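Local coordinates for Tat pathway signal sequence domain protein (Parabacteroides merdae, PDB 4Q9A) that probably hydrolyses ester bonds as a GDSL-like lipase or acylhydrolase of the SGNH hydrolase clan, at residues V80-E88 with Y123-T134. Residues are numbered along the deposited sequence; the frame is centred on the assembly and turned at random.
Sequences VYQLRERWE and YENDLRALLKYT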
ATOM      1  N   VAL A  80     -26.381   2.422   6.210  1.00 56.58           N
ATOM      2  CA  VAL A  80     -26.943   1.501   5.213  1.00 56.39           C
ATOM      3  C   VAL A  80     -27.974   2.212   4.276  1.00 60.77           C
ATOM      4  O   VAL A  80     -27.842   2.091   3.059  1.00 60.27           O
ATOM      5  CB  VAL A  80     -27.531   0.211   5.814  1.00 60.16           C
ATOM      6  CG1 VAL A  80     -27.924  -0.752   4.704  1.00 59.86           C
ATOM      7  CG2 VAL A  80     -26.533  -0.464   6.739  1.00 59.07           C
ATOM      8  N   TYR A  81     -28.953   2.966   4.826  1.00 56.79           N
ATOM      9  CA  TYR A  81     -29.940   3.653   3.984  1.00 56.23           C
ATOM     10  C   TYR A  81     -29.270   4.597   2.992  1.00 58.57           C
ATOM     11  O   TYR A  81     -29.738   4.713   1.860  1.00 58.58           O
ATOM     12  CB  TYR A  81     -30.989   4.402   4.825  1.00 58.15           C
ATOM     13  CG  TYR A  81     -30.567   5.754   5.364  1.00 59.23           C
ATOM     14  CD1 TYR A  81     -29.831   5.861   6.543  1.00 60.52           C
ATOM     15  CD2 TYR A  81     -30.957   6.927   4.732  1.00 60.73           C
ATOM     16  CE1 TYR A  81     -29.481   7.102   7.066  1.00 61.26           C
ATOM     17  CE2 TYR A  81     -30.597   8.174   5.236  1.00 62.39           C
ATOM     18  CZ  TYR A  81     -29.864   8.260   6.407  1.00 70.27           C
ATOM     19  OH  TYR A  81     -29.533   9.500   6.900  1.00 74.04           O
ATOM     20  N   GLN A  82     -28.165   5.244   3.410  1.00 53.66           N
ATOM     21  CA  GLN A  82     -27.418   6.183   2.580  1.00 52.53           C
ATOM     22  C   GLN A  82     -26.683   5.476   1.432  1.00 55.24           C
ATOM     23  O   GLN A  82     -26.463   6.109   0.402  1.00 55.62           O
ATOM     24  CB  GLN A  82     -26.466   7.019   3.424  1.00 53.44           C
ATOM     25  CG  GLN A  82     -27.185   8.210   4.037  1.00 62.38           C
ATOM     26  CD  GLN A  82     -26.506   8.788   5.247  1.00 73.41           C
ATOM     27  OE1 GLN A  82     -25.660   8.163   5.891  1.00 67.38           O
ATOM     28  NE2 GLN A  82     -26.902   9.996   5.602  1.00 62.34           N
ATOM     29  N   LEU A  83     -26.357   4.170   1.575  1.00 50.45           N
ATOM     30  CA  LEU A  83     -25.767   3.377   0.484  1.00 48.44           C
ATOM     31  C   LEU A  83     -26.846   3.098  -0.542  1.00 51.02           C
ATOM     32  O   LEU A  83     -26.609   3.276  -1.734  1.00 50.61           O
ATOM     33  CB  LEU A  83     -25.136   2.039   0.942  1.00 47.25           C
ATOM     34  CG  LEU A  83     -23.911   2.050   1.838  1.00 51.78           C
ATOM     35  CD1 LEU A  83     -23.423   0.644   2.055  1.00 52.45           C
ATOM     36  CD2 LEU A  83     -22.779   2.894   1.274  1.00 52.67           C
ATOM     37  N   ARG A  84     -28.035   2.664  -0.084  1.00 47.32           N
ATOM     38  CA  ARG A  84     -29.178   2.389  -0.954  1.00 48.89           C
ATOM     39  C   ARG A  84     -29.570   3.657  -1.789  1.00 52.98           C
ATOM     40  O   ARG A  84     -29.782   3.528  -2.987  1.00 52.66           O
ATOM     41  CB  ARG A  84     -30.371   1.858  -0.124  1.00 50.86           C
ATOM     42  CG  ARG A  84     -31.612   1.439  -0.919  1.00 59.86           C
ATOM     43  CD  ARG A  84     -31.395   0.239  -1.833  1.00 71.04           C
ATOM     44  NE  ARG A  84     -32.604  -0.143  -2.570  1.00 83.78           N
ATOM     45  CZ  ARG A  84     -33.009   0.425  -3.706  1.00 96.18           C
ATOM     46  NH1 ARG A  84     -32.315   1.425  -4.242  1.00 72.92           N
ATOM     47  NH2 ARG A  84     -34.121   0.014  -4.301  1.00 85.94           N
ATOM     48  N   GLU A  85     -29.600   4.861  -1.165  1.00 49.80           N
ATOM     49  CA  GLU A  85     -29.886   6.149  -1.809  1.00 50.69           C
ATOM     50  C   GLU A  85     -29.071   6.418  -3.082  1.00 55.22           C
ATOM     51  O   GLU A  85     -29.495   7.250  -3.886  1.00 56.11           O
ATOM     52  CB  GLU A  85     -29.553   7.299  -0.860  1.00 52.43           C
ATOM     53  CG  GLU A  85     -30.509   7.570   0.273  1.00 63.37           C
ATOM     54  CD  GLU A  85     -30.057   8.739   1.136  1.00 82.59           C
ATOM     55  OE1 GLU A  85     -28.847   9.086   1.123  1.00 62.51           O
ATOM     56  OE2 GLU A  85     -30.931   9.315   1.822  1.00 73.84           O
ATOM     57  N   ARG A  86     -27.881   5.795  -3.228  1.00 49.80           N
ATOM     58  CA  ARG A  86     -26.977   6.026  -4.361  1.00 49.16           C
ATOM     59  C   ARG A  86     -26.494   4.707  -4.959  1.00 55.50           C
ATOM     60  O   ARG A  86     -25.493   4.675  -5.687  1.00 55.06           O
ATOM     61  CB  ARG A  86     -25.776   6.900  -3.928  1.00 45.53           C
ATOM     62  CG  ARG A  86     -25.076   6.406  -2.665  1.00 51.74           C
ATOM     63  CD  ARG A  86     -23.925   7.300  -2.239  1.00 49.57           C
ATOM     64  NE  ARG A  86     -23.128   6.700  -1.160  1.00 43.26           N
ATOM     65  CZ  ARG A  86     -22.041   5.957  -1.355  1.00 61.07           C
ATOM     66  NH1 ARG A  86     -21.610   5.705  -2.589  1.00 42.39           N
ATOM     67  NH2 ARG A  86     -21.369   5.472  -0.323  1.00 60.72           N
ATOM     68  N   TRP A  87     -27.218   3.628  -4.662  1.00 53.66           N
ATOM     69  CA  TRP A  87     -26.853   2.290  -5.082  1.00 54.24           C
ATOM     70  C   TRP A  87     -26.880   2.101  -6.603  1.00 60.62           C
ATOM     71  O   TRP A  87     -26.128   1.279  -7.125  1.00 60.90           O
ATOM     72  CB  TRP A  87     -27.776   1.278  -4.403  1.00 54.02           C
ATOM     73  CG  TRP A  87     -27.136  -0.055  -4.201  1.00 54.63           C
ATOM     74  CD1 TRP A  87     -27.530  -1.234  -4.750  1.00 57.90           C
ATOM     75  CD2 TRP A  87     -25.941  -0.339  -3.450  1.00 53.66           C
ATOM     76  NE1 TRP A  87     -26.696  -2.248  -4.340  1.00 57.06           N
ATOM     77  CE2 TRP A  87     -25.712  -1.726  -3.540  1.00 57.73           C
ATOM     78  CE3 TRP A  87     -25.084   0.433  -2.648  1.00 54.68           C
ATOM     79  CZ2 TRP A  87     -24.646  -2.354  -2.883  1.00 56.68           C
ATOM     80  CZ3 TRP A  87     -24.032  -0.190  -1.996  1.00 55.64           C
ATOM     81  CH2 TRP A  87     -23.815  -1.564  -2.121  1.00 56.20           C
ATOM     82  N   GLU A  88     -27.731   2.855  -7.310  1.00 57.35           N
ATOM     83  CA  GLU A  88     -27.872   2.747  -8.762  1.00 56.73           C
ATOM     84  C   GLU A  88     -26.669   3.354  -9.471  1.00 60.67           C
ATOM     85  O   GLU A  88     -26.110   2.721 -10.354  1.00 59.97           O
ATOM     86  CB  GLU A  88     -29.173   3.413  -9.248  1.00 59.28           C
ATOM     87  CG  GLU A  88     -30.452   2.678  -8.860  1.00 73.99           C
ATOM     88  CD  GLU A  88     -30.820   2.601  -7.383  1.00104.57           C
ATOM     89  OE1 GLU A  88     -30.738   3.633  -6.673  1.00 87.05           O
ATOM     90  OE2 GLU A  88     -31.205   1.497  -6.938  1.00107.50           O
ATOM     91  N   TYR A 123     -30.531  -1.347  11.065  1.00 56.17           N
ATOM     92  CA  TYR A 123     -29.303  -1.772  10.408  1.00 53.63           C
ATOM     93  C   TYR A 123     -29.454  -3.153   9.726  1.00 57.86           C
ATOM     94  O   TYR A 123     -29.202  -3.257   8.522  1.00 55.95           O
ATOM     95  CB  TYR A 123     -28.146  -1.771  11.436  1.00 53.57           C
ATOM     96  CG  TYR A 123     -26.852  -2.366  10.924  1.00 52.69           C
ATOM     97  CD1 TYR A 123     -26.080  -1.695   9.984  1.00 53.24           C
ATOM     98  CD2 TYR A 123     -26.402  -3.607  11.373  1.00 52.81           C
ATOM     99  CE1 TYR A 123     -24.913  -2.256   9.474  1.00 53.28           C
ATOM    100  CE2 TYR A 123     -25.216  -4.163  10.892  1.00 52.34           C
ATOM    101  CZ  TYR A 123     -24.471  -3.480   9.943  1.00 61.51           C
ATOM    102  OH  TYR A 123     -23.283  -4.000   9.476  1.00 66.16           O
ATOM    103  N   GLU A 124     -29.875  -4.189  10.484  1.00 57.27           N
ATOM    104  CA  GLU A 124     -30.026  -5.558   9.973  1.00 58.30           C
ATOM    105  C   GLU A 124     -31.110  -5.642   8.883  1.00 62.23           C
ATOM    106  O   GLU A 124     -30.886  -6.295   7.871  1.00 63.03           O
ATOM    107  CB  GLU A 124     -30.307  -6.568  11.110  1.00 61.09           C
ATOM    108  CG  GLU A 124     -30.073  -8.016  10.702  1.00 68.61           C
ATOM    109  CD  GLU A 124     -30.498  -9.054  11.714  1.00 83.71           C
ATOM    110  OE1 GLU A 124     -29.762  -9.242  12.709  1.00 69.34           O
ATOM    111  OE2 GLU A 124     -31.549  -9.703  11.496  1.00 78.02           O
ATOM    112  N   ASN A 125     -32.240  -4.959   9.059  1.00 58.45           N
ATOM    113  CA  ASN A 125     -33.296  -4.972   8.049  1.00 59.09           C
ATOM    114  C   ASN A 125     -32.878  -4.246   6.768  1.00 59.26           C
ATOM    115  O   ASN A 125     -33.106  -4.766   5.676  1.00 58.24           O
ATOM    116  CB  ASN A 125     -34.584  -4.369   8.604  1.00 63.08           C
ATOM    117  CG  ASN A 125     -35.233  -5.226   9.654  1.00 71.75           C
ATOM    118  OD1 ASN A 125     -35.368  -6.447   9.501  1.00 63.27           O
ATOM    119  ND2 ASN A 125     -35.668  -4.598  10.728  1.00 62.40           N
ATOM    120  N   ASP A 126     -32.250  -3.072   6.912  1.00 54.91           N
ATOM    121  CA  ASP A 126     -31.781  -2.247   5.794  1.00 53.99           C
ATOM    122  C   ASP A 126     -30.696  -2.957   4.972  1.00 56.50           C
ATOM    123  O   ASP A 126     -30.742  -2.901   3.730  1.00 55.71           O
ATOM    124  CB  ASP A 126     -31.275  -0.881   6.282  1.00 54.95           C
ATOM    125  CG  ASP A 126     -32.355   0.130   6.674  1.00 65.50           C
ATOM    126  OD1 ASP A 126     -33.545  -0.272   6.799  1.00 66.25           O
ATOM    127  OD2 ASP A 126     -32.009   1.314   6.885  1.00 72.19           O
ATOM    128  N   LEU A 127     -29.745  -3.644   5.660  1.00 51.88           N
ATOM    129  CA  LEU A 127     -28.658  -4.381   5.009  1.00 49.90           C
ATOM    130  C   LEU A 127     -29.211  -5.607   4.269  1.00 53.37           C
ATOM    131  O   LEU A 127     -28.827  -5.845   3.120  1.00 53.29           O
ATOM    132  CB  LEU A 127     -27.572  -4.773   6.028  1.00 49.15           C
ATOM    133  CG  LEU A 127     -26.138  -5.086   5.505  1.00 50.99           C
ATOM    134  CD1 LEU A 127     -25.700  -4.168   4.351  1.00 48.74           C
ATOM    135  CD2 LEU A 127     -25.134  -4.993   6.627  1.00 50.60           C
ATOM    136  N   ARG A 128     -30.186  -6.305   4.895  1.00 49.03           N
ATOM    137  CA  ARG A 128     -30.861  -7.450   4.298  1.00 49.18           C
ATOM    138  C   ARG A 128     -31.470  -7.000   2.972  1.00 55.39           C
ATOM    139  O   ARG A 128     -31.211  -7.606   1.925  1.00 54.70           O
ATOM    140  CB  ARG A 128     -31.933  -8.034   5.248  1.00 46.11           C
ATOM    141  CG  ARG A 128     -32.609  -9.279   4.663  1.00 51.62           C
ATOM    142  CD  ARG A 128     -33.446 -10.079   5.652  1.00 59.79           C
ATOM    143  NE  ARG A 128     -32.654 -10.545   6.794  1.00 62.37           N
ATOM    144  CZ  ARG A 128     -32.848 -10.157   8.054  1.00 71.13           C
ATOM    145  NH1 ARG A 128     -33.853  -9.332   8.357  1.00 49.29           N
ATOM    146  NH2 ARG A 128     -32.059 -10.606   9.024  1.00 51.99           N
ATOM    147  N   ALA A 129     -32.210  -5.873   3.028  1.00 53.20           N
ATOM    148  CA  ALA A 129     -32.894  -5.244   1.907  1.00 53.08           C
ATOM    149  C   ALA A 129     -31.904  -4.861   0.812  1.00 56.01           C
ATOM    150  O   ALA A 129     -32.173  -5.171  -0.356  1.00 55.78           O
ATOM    151  CB  ALA A 129     -33.668  -4.029   2.384  1.00 54.36           C
ATOM    152  N   LEU A 130     -30.750  -4.240   1.192  1.00 51.42           N
ATOM    153  CA  LEU A 130     -29.683  -3.839   0.258  1.00 50.43           C
ATOM    154  C   LEU A 130     -29.029  -5.050  -0.437  1.00 55.30           C
ATOM    155  O   LEU A 130     -28.732  -4.987  -1.631  1.00 53.94           O
ATOM    156  CB  LEU A 130     -28.599  -3.005   0.963  1.00 49.31           C
ATOM    157  CG  LEU A 130     -27.566  -2.290   0.049  1.00 52.79           C
ATOM    158  CD1 LEU A 130     -28.225  -1.341  -0.908  1.00 53.01           C
ATOM    159  CD2 LEU A 130     -26.543  -1.514   0.864  1.00 54.64           C
ATOM    160  N   LEU A 131     -28.826  -6.147   0.311  1.00 52.52           N
ATOM    161  CA  LEU A 131     -28.227  -7.375  -0.207  1.00 51.00           C
ATOM    162  C   LEU A 131     -29.221  -8.131  -1.100  1.00 54.32           C
ATOM    163  O   LEU A 131     -28.805  -8.687  -2.120  1.00 54.00           O
ATOM    164  CB  LEU A 131     -27.728  -8.260   0.949  1.00 50.85           C
ATOM    165  CG  LEU A 131     -26.496  -7.714   1.686  1.00 54.80           C
ATOM    166  CD1 LEU A 131     -26.350  -8.342   3.086  1.00 55.36           C
ATOM    167  CD2 LEU A 131     -25.211  -7.835   0.826  1.00 55.16           C
ATOM    168  N   LYS A 132     -30.524  -8.130  -0.738  1.00 50.26           N
ATOM    169  CA  LYS A 132     -31.564  -8.801  -1.521  1.00 51.45           C
ATOM    170  C   LYS A 132     -31.653  -8.151  -2.897  1.00 57.80           C
ATOM    171  O   LYS A 132     -31.617  -8.846  -3.907  1.00 57.74           O
ATOM    172  CB  LYS A 132     -32.932  -8.758  -0.793  1.00 53.98           C
ATOM    173  CG  LYS A 132     -34.037  -9.560  -1.474  1.00 50.39           C
ATOM    174  CD  LYS A 132     -35.311  -9.618  -0.638  1.00 55.38           C
ATOM    175  CE  LYS A 132     -36.545  -9.929  -1.460  1.00 59.01           C
ATOM    176  NZ  LYS A 132     -37.092  -8.710  -2.119  1.00 63.26           N
ATOM    177  N   TYR A 133     -31.705  -6.809  -2.913  1.00 55.57           N
ATOM    178  CA  TYR A 133     -31.770  -5.967  -4.100  1.00 55.86           C
ATOM    179  C   TYR A 133     -30.518  -6.132  -4.968  1.00 58.70           C
ATOM    180  O   TYR A 133     -30.632  -6.224  -6.193  1.00 57.86           O
ATOM    181  CB  TYR A 133     -31.948  -4.503  -3.667  1.00 57.53           C
ATOM    182  CG  TYR A 133     -32.006  -3.497  -4.797  1.00 59.57           C
ATOM    183  CD1 TYR A 133     -33.157  -3.345  -5.567  1.00 62.53           C
ATOM    184  CD2 TYR A 133     -30.933  -2.653  -5.057  1.00 59.37           C
ATOM    185  CE1 TYR A 133     -33.220  -2.411  -6.602  1.00 63.17           C
ATOM    186  CE2 TYR A 133     -30.988  -1.708  -6.082  1.00 60.42           C
ATOM    187  CZ  TYR A 133     -32.133  -1.590  -6.852  1.00 68.46           C
ATOM    188  OH  TYR A 133     -32.190  -0.654  -7.854  1.00 69.98           O
ATOM    189  N   THR A 134     -29.329  -6.153  -4.338  1.00 54.82           N
ATOM    190  CA  THR A 134     -28.065  -6.308  -5.056  1.00 53.40           C
ATOM    191  C   THR A 134     -28.058  -7.622  -5.855  1.00 58.40           C
ATOM    192  O   THR A 134     -27.858  -7.578  -7.074  1.00 58.21           O
ATOM    193  CB  THR A 134     -26.882  -6.227  -4.104  1.00 56.71           C
ATOM    194  OG1 THR A 134     -26.889  -4.950  -3.471  1.00 55.71           O
ATOM    195  CG2 THR A 134     -25.557  -6.437  -4.821  1.00 53.87           C
TER
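Arg84 lays its guanidinium flat over one face of the Tyr133 ring. The planes are 12° apart, and Arg84 CZ lies 3.8 Å from the ring centroid, so this is both a stack and a cation-pi contact. The arginine chain bends at chi2 and brings its end over the ring. Glu88 meets both partners: its OE2 forms a salt bridge with Arg84 NH1 at 2.9 Å and accepts a weak hydrogen bond from Tyr133 OH. The carboxylate would partly offset the guanidinium charge.

Next to this polar cluster, Leu130 points CD1 at the face of Trp87, a CH-pi contact 3.5 Å from the centroid of the five-membered ring. Its other methyl, CD2, packs on Leu83 CB. Trp87 NE1 donates to Thr134 OG1 at 2.8 Å, with a bent N-H...O angle of 133°. That hydroxyl in turn donates to Leu130 O of its own helix. The indole also reaches Leu99 and Ile101 of strand 98-102.

At the other end Val80 is a knob in a hole made by Tyr123, Asp126, Leu127 and Leu130. Its CG2 meets Tyr123 CD1 at 3.5 Å, while CG1 reaches the helix backbone.

Helix 80-84 and the 123-134 part of helix 120-137 run in the same general direction, 25° apart. Such packing of helices beside a parallel sheet is characteristic of the three-layer alpha/beta/alpha fold of SGNH hydrolases.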